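2,3-dimethylmalate lyase (Aspergillus niger, PDB 3FA4) is a lyase of the phosphoenolpyruvate phosphomutase family, built as a TIM-type alpha/beta barrel that holds a magnesium ion. Local coordinates at residues Gln146-Ile151 with Ile155-Arg160; Val83-Asp88 with Glu102-Ser107; Met214-His217 with Pro221-Ser224; Val186-Gly191 with Ile235-Phe240. All coordinates share one frame; numbering follows the deposited sequence.

Contact 1 of 4, residues Gln146-Ile151 with Ile155-Arg160; sequences QARQRI and IVVIAR
The side chain of Arg148 lies over Ile155, where helix 134-151 of the alpha/beta barrel leads through a short turn into strand 156-161. The overlap is made by aliphatic carbons: Arg148 CB is 3.8 Å from Ile155 CG2, and Arg148 CD is 3.9 Å from the same methyl, Ile155 CG2. The first torsion of Arg148 (chi1 82°) sets CG between the backbone N and the carbonyl carbon, and the chain then runs extended from CG to NE. This carries the arm across the line of the Ile155 side chain, until Arg148 CD comes within 3.1 Å of Ile155 O. Arg148 NE is 3.6 Å from Ile155 O, without a hydrogen bond, and the guanidinium meets this carbonyl obliquely. Its polar end is held by the turn itself, through a hydrogen bond from Arg148 NH1 to Ser153 O. Asp185 forms a long, weak ion pair with Arg148 NH2, and Arg10 donates a weak hydrogen bond to Ile155 O. The isoleucine serves two helices: CG2 touches both Arg148 and Ser105 of helix 94-107, whereas the CG1 arm, anti to the backbone N at chi1 -163°, carries CD1 to Tyr104. Further into the strand, Val157 adds a marginal apolar contact, its CG2 lying 4.1 Å from Arg148 CD.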
loop_
_atom_site.group_PDB
_atom_site.type_symbol
_atom_site.label_atom_id
_atom_site.label_comp_id
_atom_site.label_asym_id
_atom_site.label_seq_id
_atom_site.Cartn_x
_atom_site.Cartn_y
_atom_site.Cartn_z
ATOM N N GLN B 146 9.521 22.444 -11.373
ATOM C CA GLN B 146 9.099 22.150 -12.722
ATOM C C GLN B 146 7.993 21.096 -12.786
ATOM O O GLN B 146 7.118 21.142 -13.671
ATOM C CB GLN B 146 10.281 21.727 -13.572
ATOM C CG GLN B 146 11.342 22.843 -13.765
ATOM C CD GLN B 146 12.607 22.282 -14.402
ATOM O OE1 GLN B 146 12.768 21.064 -14.478
ATOM N NE2 GLN B 146 13.496 23.145 -14.832
ATOM N N ALA B 147 8.010 20.167 -11.844
ATOM C CA ALA B 147 6.993 19.122 -11.769
ATOM C C ALA B 147 5.630 19.682 -11.497
ATOM O O ALA B 147 4.723 19.292 -12.166
ATOM C CB ALA B 147 7.356 18.065 -10.693
ATOM N N ARG B 148 5.484 20.559 -10.495
ATOM C CA ARG B 148 4.197 21.132 -10.116
ATOM C C ARG B 148 3.758 22.081 -11.182
ATOM O O ARG B 148 2.594 22.200 -11.464
ATOM C CB ARG B 148 4.265 21.834 -8.749
ATOM C CG ARG B 148 4.812 23.250 -8.817
ATOM C CD ARG B 148 4.887 23.934 -7.422
ATOM N NE ARG B 148 5.456 25.277 -7.524
ATOM C CZ ARG B 148 4.776 26.369 -7.889
ATOM N NH1 ARG B 148 3.491 26.293 -8.179
ATOM N NH2 ARG B 148 5.383 27.542 -7.947
ATOM N N GLN B 149 4.704 22.774 -11.785
ATOM C CA GLN B 149 4.458 23.560 -13.017
ATOM C C GLN B 149 3.843 22.762 -14.213
ATOM O O GLN B 149 2.943 23.225 -14.911
ATOM C CB GLN B 149 5.764 24.271 -13.449
ATOM C CG GLN B 149 5.945 25.691 -12.757
ATOM C CD GLN B 149 7.343 26.390 -12.913
ATOM O OE1 GLN B 149 8.285 25.904 -13.579
ATOM N NE2 GLN B 149 7.460 27.530 -12.269
ATOM N N ARG B 150 4.334 21.568 -14.478
ATOM C CA ARG B 150 3.767 20.710 -15.499
ATOM C C ARG B 150 2.303 20.414 -15.276
ATOM O O ARG B 150 1.525 20.400 -16.190
ATOM C CB ARG B 150 4.514 19.399 -15.545
ATOM C CG ARG B 150 5.525 19.253 -16.608
ATOM C CD ARG B 150 6.325 18.009 -16.403
ATOM N NE ARG B 150 7.733 18.302 -16.312
ATOM C CZ ARG B 150 8.577 17.775 -15.458
ATOM N NH1 ARG B 150 8.206 16.876 -14.589
ATOM N NH2 ARG B 150 9.827 18.143 -15.520
ATOM N N ILE B 151 1.940 20.149 -14.039
ATOM C CA ILE B 151 0.557 19.709 -13.704
ATOM C C ILE B 151 -0.360 20.808 -13.176
ATOM O O ILE B 151 -1.507 20.515 -12.825
ATOM C CB ILE B 151 0.529 18.445 -12.805
ATOM C CG1 ILE B 151 1.251 18.724 -11.468
ATOM C CG2 ILE B 151 1.091 17.246 -13.609
ATOM C CD1 ILE B 151 0.949 17.861 -10.281
ATOM N N ILE B 155 0.985 23.525 -5.177
ATOM C CA ILE B 155 1.651 23.042 -3.995
ATOM C C ILE B 155 2.848 24.002 -3.737
ATOM O O ILE B 155 3.489 24.433 -4.680
ATOM C CB ILE B 155 2.045 21.497 -4.135
ATOM C CG1 ILE B 155 2.350 20.887 -2.733
ATOM C CG2 ILE B 155 3.156 21.331 -5.135
ATOM C CD1 ILE B 155 2.421 19.419 -2.667
ATOM N N VAL B 156 3.081 24.341 -2.460
ATOM C CA VAL B 156 4.126 25.241 -1.950
ATOM C C VAL B 156 5.445 24.468 -1.698
ATOM O O VAL B 156 5.477 23.556 -0.925
ATOM C CB VAL B 156 3.549 26.033 -0.679
ATOM C CG1 VAL B 156 4.620 26.744 0.149
ATOM C CG2 VAL B 156 2.493 27.057 -1.116
ATOM N N VAL B 157 6.511 24.811 -2.408
ATOM C CA VAL B 157 7.811 24.179 -2.237
ATOM C C VAL B 157 8.622 24.872 -1.144
ATOM O O VAL B 157 8.982 26.044 -1.252
ATOM C CB VAL B 157 8.606 24.069 -3.578
ATOM C CG1 VAL B 157 9.844 23.283 -3.366
ATOM C CG2 VAL B 157 7.758 23.302 -4.611
ATOM N N ILE B 158 8.860 24.155 -0.056
ATOM C CA ILE B 158 9.710 24.684 0.994
ATOM C C ILE B 158 11.108 24.125 0.823
ATOM O O ILE B 158 11.208 22.928 0.684
ATOM C CB ILE B 158 9.159 24.400 2.382
ATOM C CG1 ILE B 158 7.647 24.790 2.445
ATOM C CG2 ILE B 158 10.037 25.121 3.382
ATOM C CD1 ILE B 158 6.947 24.721 3.800
ATOM N N ALA B 159 12.142 24.992 0.780
ATOM C CA ALA B 159 13.545 24.606 0.653
ATOM C C ALA B 159 14.187 24.579 2.049
ATOM O O ALA B 159 14.324 25.580 2.706
ATOM C CB ALA B 159 14.302 25.570 -0.310
ATOM N N ARG B 160 14.521 23.395 2.526
ATOM C CA ARG B 160 15.178 23.217 3.788
ATOM C C ARG B 160 16.677 22.958 3.593
ATOM O O ARG B 160 17.097 22.281 2.640
ATOM C CB ARG B 160 14.521 22.029 4.492
ATOM C CG ARG B 160 15.195 21.651 5.746
ATOM C CD ARG B 160 14.456 20.582 6.395
ATOM N NE ARG B 160 15.363 19.735 7.140
ATOM C CZ ARG B 160 15.030 19.040 8.219
ATOM N NH1 ARG B 160 13.794 19.059 8.672
ATOM N NH2 ARG B 160 15.941 18.299 8.816
#

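Contact 2 of 4, residues Val83-Asp88 with Glu102-Ser107; sequences VIADAD and EQYSRS. With MG (magnesium ion), chain N.
The magnesium site of this barrel sits at the C-terminal end of strand 83-86, and helix 94-107 of the same beta-alpha-beta unit backs it through Tyr104, whose hydroxyl meets Asp86 while its ring packs on Ala85 and Ala87. Tyr104 OH donates a hydrogen bond of 2.7 Å to Asp86 O. The oxygen lies near the plane of the ring, at its edge, and the hydroxyl approaches in the carbonyl plane with a C=O...donor angle of 146°. On the way the phenol brushes two methyl groups that point at the helix: Tyr104 CE2 is 3.7 Å from Ala85 CB and 3.9 Å from Ala87 CB, both oblique to the ring. The CB of Asp86, between the two alanines, points away from the helix, and with CG anti to the backbone N (chi1 178°) the side chain brings OD2 to 2.3 Å from the magnesium ion. Asp88 OD1 binds the metal at 2.0 Å, and three waters are further ligands. The other oxygen, Asp86 OD1, accepts the backbone N-H of Asp88 (N to OD1 2.9 Å), an Asx turn whose donor stands 52° out of the carboxylate plane. Metal-bound water 1 also donates to Asp86 OD1, at 2.7 Å. Asp86 is thus gripped at both ends: its carboxylate by metal, water and backbone, its carbonyl by a buried tyrosine. Tyr104 is placed as a second-shell residue, and its bond to Asp86 O is consistent with steadying the backbone that carries the metal ligand Asp86.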
loop_
_atom_site.group_PDB
_atom_site.type_symbol
_atom_site.label_atom_id
_atom_site.label_comp_id
_atom_site.label_asym_id
_atom_site.label_seq_id
_atom_site.Cartn_x
_atom_site.Cartn_y
_atom_site.Cartn_z
ATOM N N VAL B 83 -2.158 21.432 4.977
ATOM C CA VAL B 83 -1.190 20.525 5.563
ATOM C C VAL B 83 0.194 20.706 4.960
ATOM O O VAL B 83 0.376 20.628 3.767
ATOM C CB VAL B 83 -1.642 19.062 5.434
ATOM C CG1 VAL B 83 -0.630 18.064 6.002
ATOM C CG2 VAL B 83 -3.009 18.868 6.019
ATOM N N ILE B 84 1.156 20.962 5.815
ATOM C CA ILE B 84 2.598 21.048 5.419
ATOM C C ILE B 84 3.191 19.722 5.758
ATOM O O ILE B 84 3.122 19.375 6.880
ATOM C CB ILE B 84 3.363 22.163 6.204
ATOM C CG1 ILE B 84 2.610 23.493 6.011
ATOM C CG2 ILE B 84 4.826 22.262 5.719
ATOM C CD1 ILE B 84 2.938 24.540 6.968
ATOM N N ALA B 85 3.745 18.984 4.787
ATOM C CA ALA B 85 4.234 17.642 4.980
ATOM C C ALA B 85 5.759 17.476 4.842
ATOM O O ALA B 85 6.380 17.964 3.925
ATOM C CB ALA B 85 3.563 16.742 4.006
ATOM N N ASP B 86 6.384 16.713 5.728
ATOM C CA ASP B 86 7.806 16.374 5.506
ATOM C C ASP B 86 7.881 15.618 4.142
ATOM O O ASP B 86 6.872 14.965 3.787
ATOM C CB ASP B 86 8.321 15.596 6.706
ATOM C CG ASP B 86 9.737 15.172 6.550
ATOM O OD1 ASP B 86 10.504 15.770 5.734
ATOM O OD2 ASP B 86 10.114 14.182 7.220
ATOM N N ALA B 87 8.958 15.787 3.330
ATOM C CA ALA B 87 9.164 14.978 2.106
ATOM C C ALA B 87 10.635 14.584 2.010
ATOM O O ALA B 87 11.119 14.229 0.926
ATOM C CB ALA B 87 8.751 15.715 0.795
ATOM N N ASP B 88 11.351 14.680 3.143
ATOM C CA ASP B 88 12.740 14.286 3.221
ATOM C C ASP B 88 13.572 14.848 2.062
ATOM O O ASP B 88 13.636 16.057 1.907
ATOM C CB ASP B 88 12.837 12.781 3.339
ATOM C CG ASP B 88 12.065 12.257 4.549
ATOM O OD1 ASP B 88 12.144 12.864 5.642
ATOM O OD2 ASP B 88 11.322 11.262 4.407
ATOM N N GLU B 102 4.023 15.373 -7.736
ATOM C CA GLU B 102 2.771 15.062 -8.419
ATOM C C GLU B 102 1.748 14.306 -7.512
ATOM O O GLU B 102 0.547 14.669 -7.477
ATOM C CB GLU B 102 3.063 14.240 -9.702
ATOM C CG GLU B 102 3.774 14.985 -10.753
ATOM C CD GLU B 102 4.635 14.107 -11.669
ATOM O OE1 GLU B 102 4.661 12.839 -11.559
ATOM O OE2 GLU B 102 5.307 14.711 -12.535
ATOM N N GLN B 103 2.231 13.240 -6.862
ATOM C CA GLN B 103 1.522 12.476 -5.856
ATOM C C GLN B 103 1.097 13.270 -4.606
ATOM O O GLN B 103 -0.041 13.180 -4.193
ATOM C CB GLN B 103 2.372 11.284 -5.445
ATOM C CG GLN B 103 2.456 10.261 -6.509
ATOM C CD GLN B 103 3.066 9.014 -6.051
ATOM O OE1 GLN B 103 2.957 8.690 -4.874
ATOM N NE2 GLN B 103 3.682 8.248 -6.970
ATOM N N TYR B 104 1.989 14.026 -3.988
ATOM C CA TYR B 104 1.585 15.006 -2.951
ATOM C C TYR B 104 0.535 16.003 -3.436
ATOM O O TYR B 104 -0.408 16.295 -2.723
ATOM C CB TYR B 104 2.807 15.786 -2.429
ATOM C CG TYR B 104 3.586 15.128 -1.266
ATOM C CD1 TYR B 104 3.836 13.777 -1.248
ATOM C CD2 TYR B 104 4.096 15.914 -0.194
ATOM C CE1 TYR B 104 4.577 13.191 -0.194
ATOM C CE2 TYR B 104 4.821 15.339 0.860
ATOM C CZ TYR B 104 5.040 13.981 0.831
ATOM O OH TYR B 104 5.722 13.414 1.835
ATOM N N SER B 105 0.691 16.545 -4.634
ATOM C CA SER B 105 -0.292 17.462 -5.180
ATOM C C SER B 105 -1.668 16.842 -5.342
ATOM O O SER B 105 -2.620 17.373 -4.790
ATOM C CB SER B 105 0.190 17.998 -6.519
ATOM O OG SER B 105 1.471 18.545 -6.296
ATOM N N ARG B 106 -1.772 15.743 -6.120
ATOM C CA ARG B 106 -3.022 14.933 -6.234
ATOM C C ARG B 106 -3.671 14.561 -4.912
ATOM O O ARG B 106 -4.863 14.515 -4.830
ATOM C CB ARG B 106 -2.788 13.648 -7.059
ATOM C CG ARG B 106 -2.506 13.939 -8.500
ATOM C CD ARG B 106 -2.652 12.687 -9.410
ATOM N NE ARG B 106 -1.847 11.550 -8.960
ATOM C CZ ARG B 106 -0.638 11.307 -9.436
ATOM N NH1 ARG B 106 -0.122 12.136 -10.356
ATOM N NH2 ARG B 106 0.048 10.235 -9.024
ATOM N N SER B 107 -2.873 14.236 -3.891
ATOM C CA SER B 107 -3.312 13.980 -2.510
ATOM C C SER B 107 -3.876 15.160 -1.719
ATOM O O SER B 107 -4.518 14.976 -0.726
ATOM C CB SER B 107 -2.151 13.482 -1.714
ATOM O OG SER B 107 -1.728 12.216 -2.173
HETATM MG MG MG N . 12.325 13.792 7.451
HETATM O O HOH W 1 12.941 15.607 6.900
HETATM O O HOH W 2 11.553 12.091 8.231
HETATM O O HOH W 3 12.187 14.593 9.556
#

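Contact 3 of 4, residues Met214-His217 with Pro221-Ser224; sequences MVEH and PSIS
Pro221 meets Met214 through its backbone: the Met214 methyl, CE, lies 3.3 Å from Pro221 O, with the sulfur SD close behind at 3.6 Å from the same oxygen. The methionine reaches this carbonyl because its chain folds twice, at chi2 (64°) and again at chi3 (-95°), which lays the thioether along the backbone of the other segment. Ser222 follows, with OG 3.8 Å from Glu216 CG, a contact with the aliphatic part of the glutamate. A water joins the two segments here, 2.6 Å from Ser222 OG and accepting from His217 N at 3.0 Å. The Glu216 carboxylate is engaged across a subunit boundary, by the backbone N atoms of Gly264 and Leu265 of the third subunit, and His217 NE2 is hydrogen-bonded to Leu265 O of that same subunit. At Ile223 the backbone N points at the methionine sulfur, giving a weak but fairly straight hydrogen bond, Ile223 N to Met214 SD 3.4 Å with an N-H...S angle of 162°. Ile223 CB is 4.2 Å from Met214 SD, a loose apolar contact. Ser224 then takes the N-cap position of helix 225-231, its OG accepting weakly from the backbone N of Glu227. The two segments are the limbs of a beta-alpha loop of the barrel, the link that leaves strand 211-213 and turns back into the next helix.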
loop_
_atom_site.group_PDB
_atom_site.type_symbol
_atom_site.label_atom_id
_atom_site.label_comp_id
_atom_site.label_asym_id
_atom_site.label_seq_id
_atom_site.Cartn_x
_atom_site.Cartn_y
_atom_site.Cartn_z
ATOM N N MET B 214 10.203 24.865 15.432
ATOM C CA MET B 214 10.231 25.005 16.867
ATOM C C MET B 214 10.041 23.667 17.577
ATOM O O MET B 214 8.968 23.311 18.051
ATOM C CB MET B 214 9.179 26.036 17.337
ATOM C CG MET B 214 9.364 26.496 18.793
ATOM S SD MET B 214 10.909 27.353 18.987
ATOM C CE MET B 214 11.987 26.037 19.538
ATOM N N VAL B 215 11.110 22.915 17.617
ATOM C CA VAL B 215 11.186 21.772 18.482
ATOM C C VAL B 215 11.875 22.268 19.759
ATOM O O VAL B 215 13.039 22.677 19.717
ATOM C CB VAL B 215 11.954 20.649 17.850
ATOM C CG1 VAL B 215 11.804 19.424 18.770
ATOM C CG2 VAL B 215 11.378 20.359 16.551
ATOM N N GLU B 216 11.137 22.324 20.874
ATOM C CA GLU B 216 11.737 22.825 22.094
ATOM C C GLU B 216 12.827 21.901 22.562
ATOM O O GLU B 216 12.903 20.708 22.146
ATOM C CB GLU B 216 10.723 23.044 23.173
ATOM C CG GLU B 216 9.662 24.077 22.843
ATOM C CD GLU B 216 8.432 23.819 23.715
ATOM O OE1 GLU B 216 8.022 22.631 23.762
ATOM O OE2 GLU B 216 7.948 24.770 24.395
ATOM N N HIS B 217 13.726 22.497 23.354
ATOM C CA HIS B 217 14.798 21.790 24.113
ATOM C C HIS B 217 15.933 21.292 23.217
ATOM O O HIS B 217 16.587 20.265 23.550
ATOM C CB HIS B 217 14.236 20.673 25.040
ATOM C CG HIS B 217 13.027 21.093 25.830
ATOM N ND1 HIS B 217 13.047 22.144 26.738
ATOM C CD2 HIS B 217 11.750 20.636 25.820
ATOM C CE1 HIS B 217 11.843 22.309 27.256
ATOM N NE2 HIS B 217 11.035 21.409 26.715
ATOM N N PRO B 221 16.361 28.482 20.847
ATOM C CA PRO B 221 15.716 28.990 22.040
ATOM C C PRO B 221 14.182 28.872 21.873
ATOM O O PRO B 221 13.769 28.574 20.796
ATOM C CB PRO B 221 16.197 30.445 22.070
ATOM C CG PRO B 221 16.528 30.782 20.661
ATOM C CD PRO B 221 17.181 29.539 20.216
ATOM N N SER B 222 13.375 29.034 22.917
ATOM C CA SER B 222 11.929 28.769 22.835
ATOM C C SER B 222 11.242 30.013 22.387
ATOM O O SER B 222 11.224 30.991 23.097
ATOM C CB SER B 222 11.374 28.271 24.175
ATOM O OG SER B 222 11.724 26.887 24.395
ATOM N N ILE B 223 10.701 30.000 21.186
ATOM C CA ILE B 223 10.201 31.200 20.527
ATOM C C ILE B 223 8.748 30.896 20.290
ATOM O O ILE B 223 8.445 29.966 19.602
ATOM C CB ILE B 223 10.990 31.515 19.168
ATOM C CG1 ILE B 223 12.404 32.064 19.405
ATOM C CG2 ILE B 223 10.280 32.548 18.304
ATOM C CD1 ILE B 223 13.408 31.635 18.280
ATOM N N SER B 224 7.845 31.672 20.897
ATOM C CA SER B 224 6.425 31.504 20.661
ATOM C C SER B 224 6.031 31.968 19.268
ATOM O O SER B 224 6.792 32.658 18.560
ATOM C CB SER B 224 5.629 32.252 21.711
ATOM O OG SER B 224 5.625 33.633 21.428
HETATM O O HOH W 4 13.614 25.523 23.342
#

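Contact 4 of 4, residues Val186-Gly191 with Ile235-Phe240; sequences VGFLEG and IIIFPF
Val186 has CG1 anti to its backbone nitrogen (chi1 -180°), while Ile235 has CG1 anti to the carbonyl carbon (chi1 -51°) and runs extended to CD1; these torsions aim the two side chains at each other. They meet at a slant, with Val186 CG1 4.1 Å from Ile235 CD1. Two residues further along each strand a second pair forms. The CB of Phe188 does not point straight at the other strand, but chi1 of 175° swings the ring inward until Phe188 CE1 is 4.4 Å from Ile237 CD1. The methyl comes to the ring obliquely, a loose contact. No hydrogen bond links the segments, and at their nearest approach, Val186 CA to Ile235 CA, the backbones are 9.0 Å apart. The reason is that the strands are not neighbours: strand 211-213 pairs with 235-238 and also joins 186-189, through backbone hydrogen bonds of Gly187 with Pro209 and Leu211. What meets is therefore two tiers of apolar side chains, all four buried. The Phe188 side chain is about 9 Å from the magnesium ion, and the Phe188 ring packs edge-to-face with His113. Beyond it, Glu190 OE1 takes a hydrogen bond from Asn213 ND2. Layers of inward-facing residues from non-adjacent parallel strands, with the seam closed through strand 211-213, are what fills the interior of a TIM barrel.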
loop_
_atom_site.group_PDB
_atom_site.type_symbol
_atom_site.label_atom_id
_atom_site.label_comp_id
_atom_site.label_asym_id
_atom_site.label_seq_id
_atom_site.Cartn_x
_atom_site.Cartn_y
_atom_site.Cartn_z
ATOM N N VAL B 186 9.444 29.028 0.007
ATOM C CA VAL B 186 9.697 29.301 1.418
ATOM C C VAL B 186 11.071 28.758 1.735
ATOM O O VAL B 186 11.488 27.678 1.171
ATOM C CB VAL B 186 8.646 28.575 2.317
ATOM C CG1 VAL B 186 8.877 28.837 3.778
ATOM C CG2 VAL B 186 7.220 28.972 1.887
ATOM N N GLY B 187 11.786 29.467 2.612
ATOM C CA GLY B 187 13.038 28.922 3.179
ATOM C C GLY B 187 12.997 28.416 4.602
ATOM O O GLY B 187 12.364 28.999 5.454
ATOM N N PHE B 188 13.788 27.385 4.901
ATOM C CA PHE B 188 13.680 26.638 6.177
ATOM C C PHE B 188 15.139 26.342 6.602
ATOM O O PHE B 188 15.758 25.406 6.075
ATOM C CB PHE B 188 12.864 25.339 5.846
ATOM C CG PHE B 188 12.706 24.306 7.015
ATOM C CD1 PHE B 188 11.781 23.280 6.910
ATOM C CD2 PHE B 188 13.401 24.401 8.183
ATOM C CE1 PHE B 188 11.586 22.381 7.921
ATOM C CE2 PHE B 188 13.224 23.495 9.149
ATOM C CZ PHE B 188 12.317 22.463 9.009
ATOM N N LEU B 189 15.698 27.181 7.487
ATOM C CA LEU B 189 17.009 26.981 8.112
ATOM C C LEU B 189 16.851 26.173 9.404
ATOM O O LEU B 189 16.388 26.670 10.454
ATOM C CB LEU B 189 17.666 28.324 8.437
ATOM C CG LEU B 189 19.190 28.555 8.336
ATOM C CD1 LEU B 189 19.607 29.626 9.356
ATOM C CD2 LEU B 189 20.030 27.326 8.507
ATOM N N GLU B 190 17.210 24.912 9.299
ATOM C CA GLU B 190 17.043 23.959 10.369
ATOM C C GLU B 190 18.023 24.247 11.468
ATOM O O GLU B 190 19.233 24.440 11.242
ATOM C CB GLU B 190 17.179 22.517 9.841
ATOM C CG GLU B 190 17.235 21.382 10.969
ATOM C CD GLU B 190 15.906 21.207 11.768
ATOM O OE1 GLU B 190 15.012 22.088 11.720
ATOM O OE2 GLU B 190 15.763 20.208 12.487
ATOM N N GLY B 191 17.491 24.296 12.667
ATOM C CA GLY B 191 18.318 24.443 13.858
ATOM C C GLY B 191 18.978 25.776 14.107
ATOM O O GLY B 191 20.111 25.826 14.586
ATOM N N ILE B 235 5.863 31.207 8.846
ATOM C CA ILE B 235 5.328 29.932 9.313
ATOM C C ILE B 235 6.120 29.518 10.523
ATOM O O ILE B 235 7.392 29.636 10.566
ATOM C CB ILE B 235 5.419 28.854 8.187
ATOM C CG1 ILE B 235 4.799 29.388 6.884
ATOM C CG2 ILE B 235 5.019 27.413 8.679
ATOM C CD1 ILE B 235 5.168 28.603 5.608
ATOM N N ILE B 236 5.370 29.035 11.513
ATOM C CA ILE B 236 5.955 28.263 12.619
ATOM C C ILE B 236 5.292 26.876 12.698
ATOM O O ILE B 236 4.064 26.736 12.546
ATOM C CB ILE B 236 5.853 29.075 13.982
ATOM C CG1 ILE B 236 6.779 28.485 15.072
ATOM C CG2 ILE B 236 4.378 29.171 14.430
ATOM C CD1 ILE B 236 6.870 29.375 16.339
ATOM N N ILE B 237 6.123 25.867 12.950
ATOM C CA ILE B 237 5.735 24.455 13.035
ATOM C C ILE B 237 6.225 23.958 14.339
ATOM O O ILE B 237 7.137 24.514 14.860
ATOM C CB ILE B 237 6.205 23.561 11.797
ATOM C CG1 ILE B 237 7.743 23.427 11.724
ATOM C CG2 ILE B 237 5.526 24.066 10.486
ATOM C CD1 ILE B 237 8.211 22.511 10.665
ATOM N N PHE B 238 5.552 22.981 14.929
ATOM C CA PHE B 238 5.957 22.444 16.186
ATOM C C PHE B 238 5.833 20.969 16.073
ATOM O O PHE B 238 4.857 20.448 16.570
ATOM C CB PHE B 238 5.039 22.873 17.368
ATOM C CG PHE B 238 4.764 24.348 17.467
ATOM C CD1 PHE B 238 3.668 24.916 16.811
ATOM C CD2 PHE B 238 5.540 25.164 18.290
ATOM C CE1 PHE B 238 3.410 26.261 16.919
ATOM C CE2 PHE B 238 5.268 26.515 18.395
ATOM C CZ PHE B 238 4.205 27.041 17.715
ATOM N N PRO B 239 6.831 20.269 15.500
ATOM C CA PRO B 239 6.726 18.871 15.150
ATOM C C PRO B 239 6.408 17.888 16.293
ATOM O O PRO B 239 5.930 16.754 16.057
ATOM C CB PRO B 239 8.137 18.569 14.572
ATOM C CG PRO B 239 8.716 19.830 14.196
ATOM C CD PRO B 239 8.153 20.827 15.115
ATOM N N PHE B 240 6.746 18.278 17.525
ATOM C CA PHE B 240 6.436 17.477 18.740
ATOM C C PHE B 240 5.209 17.874 19.596
ATOM O O PHE B 240 5.028 17.359 20.675
ATOM C CB PHE B 240 7.651 17.439 19.606
ATOM C CG PHE B 240 8.526 16.343 19.284
ATOM C CD1 PHE B 240 9.223 16.345 18.067
ATOM C CD2 PHE B 240 8.668 15.305 20.167
ATOM C CE1 PHE B 240 10.029 15.292 17.707
ATOM C CE2 PHE B 240 9.461 14.250 19.857
ATOM C CZ PHE B 240 10.159 14.232 18.610
#

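In the fold
All four contacts are buried, but the centres of contacts 2 and 4 lie about 9 Å from the centre of the chain, those of contacts 1 and 3 about 15 and 16 Å. Contact 4 is wholly apolar, inside the barrel; contact 2 adds metal and hydrogen-bond chemistry at a strand end. Contact 1 is aliphatic arginine packing with its polar end held by a turn; contact 3 has a weak N-H...S bond and a bridging water. The helices of contacts 1 and 2 touch, Ile151 CD1 to Glu102 CA at 3.8 Å, and both contacts reach the second subunit. Contacts 3 and 4 border the third subunit. Neighbouring strands 156-161 and 186-189 join contacts 1 and 4.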